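Local coordinates for protein thioesterase superfamily (Jannaschia sp., PDB 2OAF) that is a member of the hot-dog thioesterase superfamily and probably hydrolyses acyl thioesters, although its own substrate is not established, at residues G70-R75 and T123-I128. Sequence-based numbering, arbitrary orientation.
With PO4 (phosphate ion), chain D.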
# COMPACT_ATOMS: atom_id res chain seq x y z
N GLY B 70 -19.43 13.13 -0.25
CA GLY B 70 -18.05 12.82 0.01
C GLY B 70 -17.67 13.30 1.39
O GLY B 70 -18.31 14.22 1.93
N THR B 71 -16.67 12.67 1.98
CA THR B 71 -16.18 13.08 3.30
C THR B 71 -14.66 13.11 3.26
O THR B 71 -14.01 12.37 3.96
CB THR B 71 -16.73 12.22 4.47
OG1 THR B 71 -16.17 10.90 4.46
CG2 THR B 71 -18.23 12.13 4.44
N PRO B 72 -14.09 14.01 2.46
CA PRO B 72 -12.62 14.10 2.39
C PRO B 72 -11.98 14.48 3.74
O PRO B 72 -12.56 15.23 4.51
CB PRO B 72 -12.38 15.17 1.31
CG PRO B 72 -13.64 15.97 1.27
CD PRO B 72 -14.75 15.01 1.60
N PHE B 73 -10.78 13.98 3.99
CA PHE B 73 -10.07 14.29 5.23
C PHE B 73 -9.39 15.63 5.20
O PHE B 73 -8.82 16.04 4.18
CB PHE B 73 -9.04 13.21 5.55
CG PHE B 73 -9.67 11.94 5.99
CD1 PHE B 73 -10.13 11.02 5.06
CD2 PHE B 73 -9.86 11.69 7.34
CE1 PHE B 73 -10.76 9.86 5.46
CE2 PHE B 73 -10.49 10.51 7.74
CZ PHE B 73 -10.93 9.59 6.78
N VAL B 74 -9.44 16.32 6.32
CA VAL B 74 -8.73 17.60 6.48
C VAL B 74 -7.68 17.54 7.59
O VAL B 74 -6.77 18.36 7.62
CB VAL B 74 -9.69 18.79 6.67
CG1 VAL B 74 -10.49 19.04 5.38
CG2 VAL B 74 -10.62 18.57 7.85
N ARG B 75 -7.79 16.56 8.49
CA ARG B 75 -6.78 16.35 9.52
C ARG B 75 -6.79 14.92 10.04
O ARG B 75 -7.83 14.25 10.09
CB ARG B 75 -7.00 17.31 10.69
CG ARG B 75 -6.01 17.14 11.86
CD ARG B 75 -6.16 18.29 12.88
NE ARG B 75 -5.43 17.99 14.12
CZ ARG B 75 -4.13 18.19 14.30
NH1 ARG B 75 -3.39 18.73 13.35
NH2 ARG B 75 -3.56 17.86 15.47
N THR B 123 -10.50 13.89 11.07
CA THR B 123 -11.50 14.91 10.81
C THR B 123 -11.72 15.04 9.31
O THR B 123 -10.76 15.14 8.52
CB THR B 123 -11.03 16.27 11.36
OG1 THR B 123 -10.71 16.12 12.74
CG2 THR B 123 -12.14 17.33 11.20
N CYS B 124 -12.99 14.98 8.93
CA CYS B 124 -13.47 15.06 7.55
C CYS B 124 -14.42 16.24 7.40
O CYS B 124 -15.11 16.59 8.34
CB CYS B 124 -14.29 13.80 7.26
SG CYS B 124 -13.29 12.30 7.40
N VAL B 125 -14.47 16.84 6.21
CA VAL B 125 -15.53 17.77 5.84
C VAL B 125 -16.48 17.01 4.90
O VAL B 125 -16.24 15.84 4.61
CB VAL B 125 -14.97 19.05 5.18
CG1 VAL B 125 -14.20 19.89 6.21
CG2 VAL B 125 -14.12 18.73 3.94
N PHE B 126 -17.55 17.66 4.47
CA PHE B 126 -18.56 17.04 3.61
C PHE B 126 -18.57 17.74 2.28
O PHE B 126 -18.43 18.97 2.23
CB PHE B 126 -19.95 17.13 4.25
CG PHE B 126 -20.13 16.28 5.46
CD1 PHE B 126 -19.76 16.74 6.72
CD2 PHE B 126 -20.64 14.97 5.36
CE1 PHE B 126 -19.92 15.93 7.86
CE2 PHE B 126 -20.79 14.17 6.50
CZ PHE B 126 -20.42 14.65 7.75
N THR B 127 -18.71 16.96 1.21
CA THR B 127 -18.88 17.51 -0.13
C THR B 127 -20.15 16.97 -0.80
O THR B 127 -20.71 15.93 -0.38
CB THR B 127 -17.68 17.17 -1.04
OG1 THR B 127 -17.55 15.76 -1.11
CG2 THR B 127 -16.36 17.79 -0.52
N ILE B 128 -20.59 17.71 -1.81
CA ILE B 128 -21.46 17.22 -2.87
C ILE B 128 -20.51 16.48 -3.80
O ILE B 128 -19.76 17.10 -4.53
CB ILE B 128 -22.14 18.37 -3.62
CG1 ILE B 128 -23.01 19.20 -2.65
CG2 ILE B 128 -23.00 17.82 -4.74
CD1 ILE B 128 -23.22 20.63 -3.06
P PO4 D . -9.24 11.63 0.30
O1 PO4 D . -7.98 12.21 -0.29
O2 PO4 D . -8.88 10.31 0.95
O3 PO4 D . -9.76 12.61 1.34
O4 PO4 D . -10.30 11.42 -0.78
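Cys-124 SG lies over one face of the Phe-73 ring, 3.5 Å from the centroid and 18° off the ring normal. It is offset toward the rim, with Phe-73 CE2 its nearest ring atom. At the ring edge, near its plane, is O3 of a phosphate ion, probably from the crystallisation liquor. Phe-73 N donates to this O3 at 3.2 Å, and the phosphate is also hydrogen-bonded to Thr-36 OG1 of the second subunit. Cys-124 SG stands anti to its carbonyl carbon, beside the backbone N (chi1 -62°), which puts it on the side of the Phe-73 ring. An alanine in place of Phe-73 would probably leave Cys-124 SG without its aromatic partner and open a gap beside Thr-36 of the second subunit. Thr-71 CG2 approaches the Phe-126 ring obliquely, 3.8 Å from Phe-126 CD2. The segments are antiparallel neighbours in the hot-dog sheet, with a classic beta bulge. Val-74 and Arg-75 both face Thr-123, whose O accepts from Val-74 N (2.8 Å) and Arg-75 N (3.3 Å), and the register shifts by one. Thr-123 N returns a nearly straight bond to Arg-75 O. Val-125 N donates to Pro-72 O at 3.0 Å, and Gly-70 and Thr-127 exchange two backbone hydrogen bonds. Pro-72 CG meets Thr-127 CG2 tip to tip at 3.7 Å. Val-74 CG1 packs on both methyls of Val-125. Arg-75 NH1 and NH2 form salt bridges with Asp-79 and Glu-77 of the second subunit, where the sheet continues.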